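Local coordinates for dehalogenase (Rhodospirillaceae, PDB 6A41), which probably removes halogen from organic substrates, using a Rossmann-type fold related to the enoyl-(acyl carrier protein) reductases, at residues 64-67 with 68-72; 117-120 with 121-125; 37-41 with 42-46; 20-23 with 24-28; 219-222 with 223-227. All coordinates share one frame; numbering follows the deposited sequence.

From the N terminus the order is interaction 4, 3, 1, 2 and then 5. Each closes only a single helical turn or the turn leading into a helix, and all five run in series, so none nests in or crosses another. Interaction 4 lies on helix 18-27 of the first beta-alpha-beta unit, and interaction 3 joins the loop after strand 31-34 to helix 42-51. Interactions 1 and 2 belong to helices 63-74 and 98-126, which pack against each other with contact centres about 12 Å apart. Interaction 5 closes helix 214-225, and it touches interaction 4, tying a late helix of the chain to an early one.

Interaction 1 of 5, residues 64-67 with 68-72; sequences AAMV and ELALK
Val67 and Leu71 sit one turn apart on helix 63-74 of this Rossmann fold, and their side chains lie next to each other, pointing the same way. This is the main apolar contact of the turn: the methyl CG1 of Val67 meets CD1 of Leu71 at 4.0 Å. Leu71 places CG opposite its carbonyl carbon and beside its N (chi1 -79°), which swings the branch back along the helix, where CG rests 3.5 Å from Val67 O. Branched aliphatic residues suit this stripe because it faces helix 98-126, where Val67 packs on Leu118 and Val119 and Leu71 reaches Ser122. A looser apolar contact joins Met66, a selenomethionine, to Ala70, with SE and CB 4.5 Å apart. The bent chain of Met66 is buried and also touches Leu115 and Leu58, while the lone methyl of Ala70 adds little bulk beside it.

The polar contacts are those of a regular alpha-helix. Glu68 N donates to Ala64 O at 3.0 Å and Leu69 N to Ala65 O at the same length, followed by Ala70 N to Met66 O and Leu71 N to Val67 O, both at 2.9 Å. All four are fairly straight, as in an undistorted helix.

Charge is kept to the outer side. Glu68 has an extended, exposed chain that suits solvent, and only its root is engaged here, with CB against Ala64 O. Leu69, partly exposed, touches Ala60 of a loop, and its CB lies 3.3 Å from Ala65 O.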
loop_
_atom_site.group_PDB
_atom_site.type_symbol
_atom_site.label_atom_id
_atom_site.label_comp_id
_atom_site.label_asym_id
_atom_site.label_seq_id
_atom_site.Cartn_x
_atom_site.Cartn_y
_atom_site.Cartn_z
ATOM N N ALA A 64 29.080 10.342 -15.793
ATOM C CA ALA A 64 30.336 10.271 -15.069
ATOM C C ALA A 64 31.087 11.630 -15.042
ATOM O O ALA A 64 31.521 12.072 -13.963
ATOM C CB ALA A 64 31.189 9.159 -15.660
ATOM N N ALA A 65 31.204 12.308 -16.174
ATOM C CA ALA A 65 31.888 13.606 -16.203
ATOM C C ALA A 65 31.121 14.638 -15.382
ATOM O O ALA A 65 31.721 15.546 -14.756
ATOM C CB ALA A 65 32.024 14.098 -17.670
HETATM N N MSE A 66 29.779 14.578 -15.497
HETATM C CA MSE A 66 28.909 15.587 -14.789
HETATM C C MSE A 66 29.082 15.430 -13.292
HETATM O O MSE A 66 29.269 16.401 -12.590
HETATM C CB MSE A 66 27.482 15.490 -15.228
HETATM C CG MSE A 66 26.584 16.571 -14.620
HETATM SE SE MSE A 66 26.009 16.002 -12.778
HETATM C CE MSE A 66 24.813 14.550 -13.512
ATOM N N VAL A 67 29.115 14.194 -12.816
ATOM C CA VAL A 67 29.317 13.928 -11.358
ATOM C C VAL A 67 30.672 14.328 -10.862
ATOM O O VAL A 67 30.785 14.921 -9.795
ATOM C CB VAL A 67 28.964 12.465 -10.980
ATOM C CG1 VAL A 67 29.324 12.133 -9.536
ATOM C CG2 VAL A 67 27.502 12.313 -11.168
ATOM N N GLU A 68 31.694 14.014 -11.637
ATOM C CA GLU A 68 33.037 14.382 -11.242
ATOM C C GLU A 68 33.171 15.915 -11.125
ATOM O O GLU A 68 33.783 16.403 -10.160
ATOM C CB GLU A 68 34.025 13.841 -12.266
ATOM C CG GLU A 68 35.473 14.270 -11.997
ATOM C CD GLU A 68 36.467 13.781 -13.049
ATOM O OE1 GLU A 68 36.231 12.738 -13.717
ATOM O OE2 GLU A 68 37.491 14.433 -13.203
ATOM N N LEU A 69 32.603 16.636 -12.093
ATOM C CA LEU A 69 32.556 18.058 -12.044
ATOM C C LEU A 69 31.746 18.624 -10.863
ATOM O O LEU A 69 32.181 19.608 -10.217
ATOM C CB LEU A 69 31.978 18.569 -13.348
ATOM C CG LEU A 69 32.138 20.045 -13.629
ATOM C CD1 LEU A 69 33.599 20.514 -13.649
ATOM C CD2 LEU A 69 31.414 20.358 -14.953
ATOM N N ALA A 70 30.583 18.056 -10.611
ATOM C CA ALA A 70 29.694 18.491 -9.479
ATOM C C ALA A 70 30.498 18.327 -8.239
ATOM O O ALA A 70 30.580 19.238 -7.409
ATOM C CB ALA A 70 28.454 17.624 -9.413
ATOM N N LEU A 71 31.166 17.197 -8.080
ATOM C CA LEU A 71 31.925 16.927 -6.847
ATOM C C LEU A 71 33.110 17.843 -6.664
ATOM O O LEU A 71 33.415 18.229 -5.565
ATOM C CB LEU A 71 32.438 15.479 -6.813
ATOM C CG LEU A 71 31.330 14.506 -6.411
ATOM C CD1 LEU A 71 31.843 13.093 -6.575
ATOM C CD2 LEU A 71 30.912 14.687 -4.887
ATOM N N LYS A 72 33.855 18.114 -7.723
ATOM C CA LYS A 72 34.893 19.138 -7.704
ATOM C C LYS A 72 34.458 20.546 -7.259
ATOM O O LYS A 72 35.231 21.281 -6.678
ATOM C CB LYS A 72 35.489 19.280 -9.104
ATOM C CG LYS A 72 36.777 18.585 -9.340
ATOM C CD LYS A 72 37.934 19.604 -9.321
ATOM C CE LYS A 72 39.060 19.188 -10.245
ATOM N NZ LYS A 72 39.381 17.723 -10.028
#

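Interaction 2 of 5, residues 117-120 with 121-125; sequences QLVA and PSMRK
Ser122 turns back onto Val119 at a proline kink in helix 98-126, a long helix of the Rossmann fold. Its OG donates to Val119 O at 2.8 Å, in the carbonyl plane. With OG held between the backbone N and the carbonyl carbon (chi1 69°), the short hydroxyl folds onto the preceding turn. Pro121 causes the break: it has no N-H to give Gln117 O, and its CD takes that place instead, 3.1 Å from the oxygen. Ser122 N reaches Val119 O only by a weak bond. On the buried side Met123, a selenomethionine, stretches its flexible chain across Val119, with Met123 CE 3.7 Å from Val119 CG1.

A water mends the opened turn. It accepts from Ser122 N at 2.9 Å and donates to Leu118 O at 2.8 Å. Regular bonding returns with Arg124 N to Ala120 O, at 2.9 Å.

Farther out, Arg124 forms a salt bridge with Asp170, its long chain carrying the charge away from the kink. Ala120, small enough for close approach, packs on Leu93 of the second subunit, and the backbone O of that same leucine accepts a hydrogen bond from Gln117 NE2.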
loop_
_atom_site.group_PDB
_atom_site.type_symbol
_atom_site.label_atom_id
_atom_site.label_comp_id
_atom_site.label_asym_id
_atom_site.label_seq_id
_atom_site.Cartn_x
_atom_site.Cartn_y
_atom_site.Cartn_z
ATOM N N GLN A 117 24.570 5.289 -8.588
ATOM C CA GLN A 117 25.805 4.527 -8.495
ATOM C C GLN A 117 27.060 5.434 -8.506
ATOM O O GLN A 117 27.994 5.205 -7.805
ATOM C CB GLN A 117 26.004 3.665 -9.731
ATOM C CG GLN A 117 25.176 2.450 -9.775
ATOM C CD GLN A 117 25.599 1.601 -11.008
ATOM O OE1 GLN A 117 25.388 2.089 -12.133
ATOM N NE2 GLN A 117 26.268 0.444 -10.794
ATOM N N LEU A 118 26.996 6.462 -9.328
ATOM C CA LEU A 118 28.019 7.517 -9.419
ATOM C C LEU A 118 28.100 8.420 -8.194
ATOM O O LEU A 118 29.189 8.736 -7.754
ATOM C CB LEU A 118 27.800 8.310 -10.716
ATOM C CG LEU A 118 28.105 7.567 -11.964
ATOM C CD1 LEU A 118 27.496 8.327 -13.138
ATOM C CD2 LEU A 118 29.635 7.405 -12.194
ATOM N N VAL A 119 26.981 8.765 -7.562
ATOM C CA VAL A 119 27.015 9.776 -6.449
ATOM C C VAL A 119 27.169 9.139 -5.078
ATOM O O VAL A 119 27.767 9.744 -4.188
ATOM C CB VAL A 119 25.685 10.619 -6.462
ATOM C CG1 VAL A 119 25.568 11.576 -5.300
ATOM C CG2 VAL A 119 25.694 11.557 -7.668
ATOM N N ALA A 120 26.499 8.007 -4.880
ATOM C CA ALA A 120 26.497 7.281 -3.604
ATOM C C ALA A 120 27.893 7.035 -2.919
ATOM O O ALA A 120 27.986 7.290 -1.672
ATOM C CB ALA A 120 25.641 5.994 -3.632
ATOM N N PRO A 121 28.922 6.686 -3.674
ATOM C CA PRO A 121 30.166 6.393 -3.019
ATOM C C PRO A 121 30.758 7.591 -2.226
ATOM O O PRO A 121 31.329 7.393 -1.133
ATOM C CB PRO A 121 31.098 6.007 -4.176
ATOM C CG PRO A 121 30.222 5.493 -5.211
ATOM C CD PRO A 121 28.935 6.219 -5.081
ATOM N N SER A 122 30.598 8.785 -2.751
ATOM C CA SER A 122 31.059 9.988 -2.041
ATOM C C SER A 122 30.305 10.249 -0.742
ATOM O O SER A 122 30.891 10.719 0.230
ATOM C CB SER A 122 30.972 11.231 -2.933
ATOM O OG SER A 122 29.604 11.604 -3.212
HETATM N N MSE A 123 29.023 9.906 -0.722
HETATM C CA MSE A 123 28.160 10.044 0.471
HETATM C C MSE A 123 28.532 9.045 1.492
HETATM O O MSE A 123 28.509 9.349 2.693
HETATM C CB MSE A 123 26.683 9.873 0.116
HETATM C CG MSE A 123 26.286 10.888 -0.938
HETATM SE SE MSE A 123 24.357 10.712 -1.301
HETATM C CE MSE A 123 24.034 12.471 -2.048
ATOM N N ARG A 124 28.856 7.812 1.064
ATOM C CA ARG A 124 29.147 6.782 2.017
ATOM C C ARG A 124 30.387 7.120 2.883
ATOM O O ARG A 124 30.408 6.862 4.095
ATOM C CB ARG A 124 29.312 5.425 1.363
ATOM C CG ARG A 124 28.021 4.891 0.689
ATOM C CD ARG A 124 28.408 3.443 0.385
ATOM N NE ARG A 124 27.497 2.520 -0.176
ATOM C CZ ARG A 124 26.771 1.695 0.530
ATOM N NH1 ARG A 124 26.709 1.749 1.832
ATOM N NH2 ARG A 124 25.997 0.885 -0.110
ATOM N N LYS A 125 31.362 7.691 2.198
ATOM C CA LYS A 125 32.605 8.048 2.812
ATOM C C LYS A 125 32.285 9.098 3.843
ATOM O O LYS A 125 32.957 9.106 4.824
ATOM C CB LYS A 125 33.532 8.664 1.754
ATOM C CG LYS A 125 34.272 7.744 0.777
ATOM C CD LYS A 125 35.231 6.860 1.531
ATOM C CE LYS A 125 36.292 6.354 0.586
ATOM N NZ LYS A 125 37.242 5.471 1.306
HETATM O O HOH W 1 30.579 9.581 -5.519
#

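Interaction 3 of 5, residues 37-41 with 42-46; sequences PSFDT and PSARH
The first turn of helix 42-51 and the loop that feeds it from strand 31-34 are pinned together here, chiefly by Arg45 reaching back to Phe39. Arg45 NH1 donates to Phe39 O at 2.8 Å in a nearly straight bond (168°). The oxygen lies in the guanidinium plane, while the donor stands tilted from the carbonyl plane. A bend at chi3 (-61°) folds the long chain back over the helix start, bringing CA of Pro42 over one guanidinium face. The guanidinium is perpendicular to the Phe39 ring, and the aliphatic part of the arginine passes the aromatic residue, with CG 3.8 Å from Phe39 CB.

Thr41 occupies the N-cap position. Its side chain makes no capping bond; OG1 instead gives a weak bond to Asp40 OD1. Its backbone O starts the helix by accepting from Arg45 N at 3.2 Å. Pro42 suits the first turn, where a backbone N-H has no preceding helical carbonyl to serve. The small Ala44 points its methyl at the loop, 3.6 Å from Ser38 OG and 4.1 Å from Phe39 CD1, while Ser38 OG is bonded to Asp36.

Around this surface turn, Phe39 supplies the buried anchor. Its ring meets that of Tyr48 farther along helix 42-51, and both Phe39 and Arg45 touch Ala57 of strand 56-57, at the edge of the chain's parallel sheet.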
loop_
_atom_site.group_PDB
_atom_site.type_symbol
_atom_site.label_atom_id
_atom_site.label_comp_id
_atom_site.label_asym_id
_atom_site.label_seq_id
_atom_site.Cartn_x
_atom_site.Cartn_y
_atom_site.Cartn_z
ATOM N N PRO A 37 20.904 18.365 -20.138
ATOM C CA PRO A 37 21.510 18.140 -21.446
ATOM C C PRO A 37 21.770 19.371 -22.237
ATOM O O PRO A 37 22.592 19.341 -23.113
ATOM C CB PRO A 37 20.445 17.345 -22.221
ATOM C CG PRO A 37 19.710 16.705 -21.154
ATOM C CD PRO A 37 19.644 17.632 -20.001
ATOM N N SER A 38 21.092 20.453 -21.986
ATOM C CA SER A 38 21.347 21.692 -22.708
ATOM C C SER A 38 22.531 22.481 -22.215
ATOM O O SER A 38 22.996 23.327 -22.909
ATOM C CB SER A 38 20.147 22.591 -22.694
ATOM O OG SER A 38 19.870 23.201 -21.467
ATOM N N PHE A 39 23.031 22.174 -21.024
ATOM C CA PHE A 39 24.086 22.906 -20.389
ATOM C C PHE A 39 25.524 22.716 -20.991
ATOM O O PHE A 39 26.459 23.328 -20.472
ATOM C CB PHE A 39 24.098 22.687 -18.869
ATOM C CG PHE A 39 22.921 23.269 -18.136
ATOM C CD1 PHE A 39 21.961 24.061 -18.762
ATOM C CD2 PHE A 39 22.751 23.030 -16.816
ATOM C CE1 PHE A 39 20.931 24.619 -18.089
ATOM C CE2 PHE A 39 21.663 23.552 -16.155
ATOM C CZ PHE A 39 20.797 24.378 -16.766
ATOM N N ASP A 40 25.713 21.918 -22.035
ATOM C CA ASP A 40 26.942 22.069 -22.855
ATOM C C ASP A 40 26.960 23.401 -23.593
ATOM O O ASP A 40 28.016 23.813 -24.072
ATOM C CB ASP A 40 27.220 20.866 -23.783
ATOM C CG ASP A 40 26.087 20.541 -24.704
ATOM O OD1 ASP A 40 24.985 21.190 -24.667
ATOM O OD2 ASP A 40 26.317 19.535 -25.444
ATOM N N THR A 41 25.824 24.075 -23.658
ATOM C CA THR A 41 25.736 25.359 -24.310
ATOM C C THR A 41 25.789 26.552 -23.327
ATOM O O THR A 41 24.944 26.667 -22.486
ATOM C CB THR A 41 24.497 25.410 -25.108
ATOM O OG1 THR A 41 24.497 24.270 -25.964
ATOM C CG2 THR A 41 24.355 26.651 -25.855
ATOM N N PRO A 42 26.777 27.471 -23.505
ATOM C CA PRO A 42 26.904 28.627 -22.631
ATOM C C PRO A 42 25.619 29.415 -22.509
ATOM O O PRO A 42 25.262 29.767 -21.388
ATOM C CB PRO A 42 28.058 29.460 -23.235
ATOM C CG PRO A 42 28.850 28.423 -23.931
ATOM C CD PRO A 42 27.854 27.456 -24.511
ATOM N N SER A 43 24.895 29.670 -23.573
ATOM C CA SER A 43 23.701 30.483 -23.393
ATOM C C SER A 43 22.595 29.839 -22.517
ATOM O O SER A 43 21.811 30.547 -21.812
ATOM C CB SER A 43 23.096 30.889 -24.722
ATOM O OG SER A 43 22.752 29.739 -25.443
ATOM N N ALA A 44 22.452 28.539 -22.611
ATOM C CA ALA A 44 21.530 27.832 -21.734
ATOM C C ALA A 44 21.948 27.926 -20.287
ATOM O O ALA A 44 21.109 28.121 -19.421
ATOM C CB ALA A 44 21.414 26.376 -22.094
ATOM N N ARG A 45 23.225 27.711 -20.012
ATOM C CA ARG A 45 23.786 27.931 -18.649
ATOM C C ARG A 45 23.542 29.321 -18.116
ATOM O O ARG A 45 23.104 29.488 -16.968
ATOM C CB ARG A 45 25.277 27.638 -18.598
ATOM C CG ARG A 45 25.593 26.199 -18.970
ATOM C CD ARG A 45 26.971 25.802 -18.484
ATOM N NE ARG A 45 28.091 26.602 -19.038
ATOM C CZ ARG A 45 28.723 26.352 -20.197
ATOM N NH1 ARG A 45 28.396 25.345 -20.989
ATOM N NH2 ARG A 45 29.707 27.141 -20.571
ATOM N N HIS A 46 23.761 30.323 -18.982
ATOM C CA HIS A 46 23.562 31.722 -18.631
ATOM C C HIS A 46 22.099 32.067 -18.330
ATOM O O HIS A 46 21.816 32.776 -17.406
ATOM C CB HIS A 46 24.119 32.691 -19.688
ATOM C CG HIS A 46 25.625 32.532 -19.911
ATOM N ND1 HIS A 46 26.287 32.959 -21.080
ATOM C CD2 HIS A 46 26.582 31.910 -19.149
ATOM C CE1 HIS A 46 27.574 32.645 -20.993
ATOM N NE2 HIS A 46 27.768 31.971 -19.862
#

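Interaction 4 of 5, residues 20-23 with 24-28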
loop_
_atom_site.group_PDB
_atom_site.type_symbol
_atom_site.label_atom_id
_atom_site.label_comp_id
_atom_site.label_asym_id
_atom_site.label_seq_id
_atom_site.Cartn_x
_atom_site.Cartn_y
_atom_site.Cartn_z
ATOM N N GLY A 20 11.071 24.415 -9.928
ATOM C CA GLY A 20 10.417 24.533 -8.555
ATOM C C GLY A 20 11.451 24.195 -7.499
ATOM O O GLY A 20 11.566 24.879 -6.513
ATOM N N THR A 21 12.190 23.075 -7.704
ATOM C CA THR A 21 13.107 22.656 -6.726
ATOM C C THR A 21 14.252 23.695 -6.606
ATOM O O THR A 21 14.631 24.010 -5.541
ATOM C CB THR A 21 13.690 21.274 -7.023
ATOM O OG1 THR A 21 12.581 20.326 -7.167
ATOM C CG2 THR A 21 14.600 20.833 -5.874
ATOM N N THR A 22 14.787 24.192 -7.719
ATOM C CA THR A 22 15.887 25.172 -7.640
ATOM C C THR A 22 15.477 26.378 -6.800
ATOM O O THR A 22 16.196 26.839 -5.886
ATOM C CB THR A 22 16.218 25.687 -9.048
ATOM O OG1 THR A 22 16.746 24.641 -9.827
ATOM C CG2 THR A 22 17.246 26.805 -8.991
ATOM N N ARG A 23 14.302 26.865 -7.163
ATOM C CA ARG A 23 13.714 28.075 -6.563
ATOM C C ARG A 23 13.542 27.972 -5.035
ATOM O O ARG A 23 13.974 28.879 -4.245
ATOM C CB ARG A 23 12.348 28.399 -7.204
ATOM C CG ARG A 23 11.777 29.708 -6.758
ATOM C CD ARG A 23 10.364 30.050 -7.323
ATOM N NE ARG A 23 10.457 30.037 -8.748
ATOM C CZ ARG A 23 9.982 29.146 -9.621
ATOM N NH1 ARG A 23 9.266 28.129 -9.307
ATOM N NH2 ARG A 23 10.280 29.356 -10.911
ATOM N N ILE A 24 12.916 26.897 -4.605
ATOM C CA ILE A 24 12.742 26.689 -3.160
ATOM C C ILE A 24 14.065 26.379 -2.455
ATOM O O ILE A 24 14.290 26.944 -1.369
ATOM C CB ILE A 24 11.672 25.605 -2.888
ATOM C CG1 ILE A 24 10.274 26.001 -3.449
ATOM C CG2 ILE A 24 11.495 25.405 -1.392
ATOM C CD1 ILE A 24 9.751 27.343 -2.944
ATOM N N ALA A 25 14.928 25.539 -3.042
ATOM C CA ALA A 25 16.183 25.183 -2.392
ATOM C C ALA A 25 16.992 26.486 -2.125
ATOM O O ALA A 25 17.557 26.693 -1.067
ATOM C CB ALA A 25 16.946 24.252 -3.286
ATOM N N LEU A 26 17.006 27.395 -3.113
ATOM C CA LEU A 26 17.778 28.649 -2.978
ATOM C C LEU A 26 17.170 29.525 -1.890
ATOM O O LEU A 26 17.856 30.110 -1.100
ATOM C CB LEU A 26 17.861 29.356 -4.337
ATOM C CG LEU A 26 18.736 28.831 -5.422
ATOM C CD1 LEU A 26 18.542 29.708 -6.641
ATOM C CD2 LEU A 26 20.187 28.856 -5.023
ATOM N N ALA A 27 15.842 29.556 -1.816
ATOM C CA ALA A 27 15.108 30.360 -0.813
ATOM C C ALA A 27 15.350 29.773 0.541
ATOM O O ALA A 27 15.311 30.460 1.530
ATOM C CB ALA A 27 13.588 30.326 -1.122
ATOM N N GLN A 28 15.613 28.478 0.625
ATOM C CA GLN A 28 15.891 27.823 1.923
ATOM C C GLN A 28 17.397 27.753 2.209
ATOM O O GLN A 28 17.854 27.032 3.130
ATOM C CB GLN A 28 15.275 26.450 1.945
ATOM C CG GLN A 28 13.727 26.435 1.935
ATOM C CD GLN A 28 13.129 25.012 2.162
ATOM O OE1 GLN A 28 13.877 24.034 2.350
ATOM N NE2 GLN A 28 11.754 24.866 2.087
#
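Ile24 opens the second half of helix 18-27, the helix of the first beta-alpha-beta unit of the Rossmann fold, by donating its N to Gly20 O at 3.1 Å. Its CG1 lies beside its own backbone N (chi1 -61°) and comes 3.5 Å from the same carbonyl oxygen. Gly20 is buried and meets Ile24 through this carbonyl.

Ala25 follows, with N bonded to Thr21 O at 2.9 Å. Its small methyl suits this buried side, where it touches Val32 of strand 31-34 and Cys222 of helix 214-225, with CB 3.2 Å from Thr21 O.

Leu26 then lies alongside Thr22, both side chains pointing the same way. Its CD1 touches Thr22 CG2 at 4.0 Å, and its N donates to Thr22 O at 2.9 Å. Thr22 suits a buried place because its methyl serves the apolar side while OG1 bonds to Gly18 O and Tyr48 OH.

Ala27, on the exposed side, takes Arg23 O with its N at 3.1 Å. Arg23 sends its chain outward, bending at chi3, to a salt bridge with Asp215.

Gln28 is the first residue to leave helical geometry. It is buried, packs on Leu2 of the third subunit, and keeps the final turn closed, its N bonded to Ile24 O at 2.8 Å.

Interaction 5 of 5, residues 219-222 with 223-227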
loop_
_atom_site.group_PDB
_atom_site.type_symbol
_atom_site.label_atom_id
_atom_site.label_comp_id
_atom_site.label_asym_id
_atom_site.label_seq_id
_atom_site.Cartn_x
_atom_site.Cartn_y
_atom_site.Cartn_z
ATOM N N ALA A 219 9.063 22.378 -2.662
ATOM C CA ALA A 219 9.123 22.412 -1.240
ATOM C C ALA A 219 9.123 20.966 -0.655
ATOM O O ALA A 219 9.805 20.709 0.353
ATOM C CB ALA A 219 7.988 23.240 -0.544
ATOM N N THR A 220 8.356 20.086 -1.262
ATOM C CA THR A 220 8.376 18.666 -0.858
ATOM C C THR A 220 9.698 17.990 -1.011
ATOM O O THR A 220 10.202 17.300 -0.126
ATOM C CB THR A 220 7.188 17.925 -1.505
ATOM O OG1 THR A 220 5.941 18.618 -1.145
ATOM C CG2 THR A 220 7.151 16.564 -0.994
ATOM N N ILE A 221 10.260 18.130 -2.184
ATOM C CA ILE A 221 11.608 17.628 -2.450
ATOM C C ILE A 221 12.641 18.247 -1.518
ATOM O O ILE A 221 13.486 17.477 -0.912
ATOM C CB ILE A 221 11.938 17.809 -3.954
ATOM C CG1 ILE A 221 11.024 17.047 -4.886
ATOM C CG2 ILE A 221 13.417 17.605 -4.234
ATOM C CD1 ILE A 221 10.986 17.640 -6.325
ATOM N N CYS A 222 12.605 19.568 -1.327
ATOM C CA CYS A 222 13.450 20.225 -0.384
ATOM C C CYS A 222 13.324 19.707 1.066
ATOM O O CYS A 222 14.316 19.449 1.757
ATOM C CB CYS A 222 13.265 21.728 -0.387
ATOM S SG CYS A 222 13.988 22.452 -1.883
ATOM N N PHE A 223 12.071 19.498 1.485
ATOM C CA PHE A 223 11.888 18.915 2.775
ATOM C C PHE A 223 12.634 17.521 2.884
ATOM O O PHE A 223 13.409 17.323 3.880
ATOM C CB PHE A 223 10.378 18.740 3.136
ATOM C CG PHE A 223 10.195 17.849 4.401
ATOM C CD1 PHE A 223 10.604 18.308 5.627
ATOM C CD2 PHE A 223 9.703 16.556 4.266
ATOM C CE1 PHE A 223 10.553 17.488 6.810
ATOM C CE2 PHE A 223 9.590 15.727 5.377
ATOM C CZ PHE A 223 10.010 16.187 6.606
ATOM N N LEU A 224 12.507 16.637 1.895
ATOM C CA LEU A 224 13.165 15.330 1.997
ATOM C C LEU A 224 14.691 15.451 1.962
ATOM O O LEU A 224 15.355 14.594 2.571
ATOM C CB LEU A 224 12.710 14.371 0.904
ATOM C CG LEU A 224 11.213 14.038 1.075
ATOM C CD1 LEU A 224 10.744 13.381 -0.217
ATOM C CD2 LEU A 224 10.931 13.164 2.308
ATOM N N CYS A 225 15.228 16.499 1.313
ATOM C CA CYS A 225 16.679 16.836 1.375
ATOM C C CYS A 225 17.195 17.372 2.733
ATOM O O CYS A 225 18.402 17.423 2.908
ATOM C CB CYS A 225 17.092 17.784 0.250
ATOM S SG CYS A 225 16.765 17.183 -1.402
ATOM N N SER A 226 16.307 17.815 3.623
ATOM C CA SER A 226 16.671 18.525 4.840
ATOM C C SER A 226 17.057 17.565 5.933
ATOM O O SER A 226 16.706 16.296 5.942
ATOM C CB SER A 226 15.506 19.484 5.362
ATOM O OG SER A 226 14.434 18.683 5.966
ATOM N N ASP A 227 17.701 18.154 6.912
ATOM C CA ASP A 227 18.064 17.388 8.138
ATOM C C ASP A 227 16.862 16.892 8.915
ATOM O O ASP A 227 16.879 15.805 9.442
ATOM C CB ASP A 227 18.934 18.213 9.044
ATOM C CG ASP A 227 20.285 18.331 8.531
ATOM O OD1 ASP A 227 20.679 17.827 7.427
ATOM O OD2 ASP A 227 21.010 19.068 9.209
#
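Phe223 O is held by two groups of Ser226 where helix 214-225 of the Rossmann fold comes to its end. Ser226 OG donates at 2.7 Å, in the carbonyl plane and on a lone pair, and Ser226 N donates at 3.0 Å. The hydroxyl stands between the serine's backbone N and carbonyl carbon (chi1 74°), which brings it onto the same oxygen as the amide. Serine suits this buried exit because its short side chain satisfies a carbonyl just as the chain leaves the helix.

Across the preceding turn the bonds are those of an ordinary alpha-helix. Phe223 N reaches Ala219 O at 2.8 Å, Leu224 N reaches Thr220 O at 3.1 Å, and Cys225 N reaches Ile221 O at 3.0 Å, the last in the carbonyl plane.

The side chains divide among three neighbours. Phe223 places CG anti to its N (chi1 168°), leading the ring away from the first turn, though Thr220 O still lies at the ring edge. The ring stacks on Phe223 of the third subunit; a flat aromatic group suits such an interface between copies. Ile221 and Cys225 face the parallel sheet, both touching Val81 of strand 79-83, and their own contact is loose, with CG2 of Ile221 4.4 Å from SG of Cys225. Cys222 turns instead to helix 18-27, packing on Ile24 and Ala25. Leu224 joins Thr220 on Val177 of strand 172-179, and Leu224 CG rests 3.6 Å from Thr220 O.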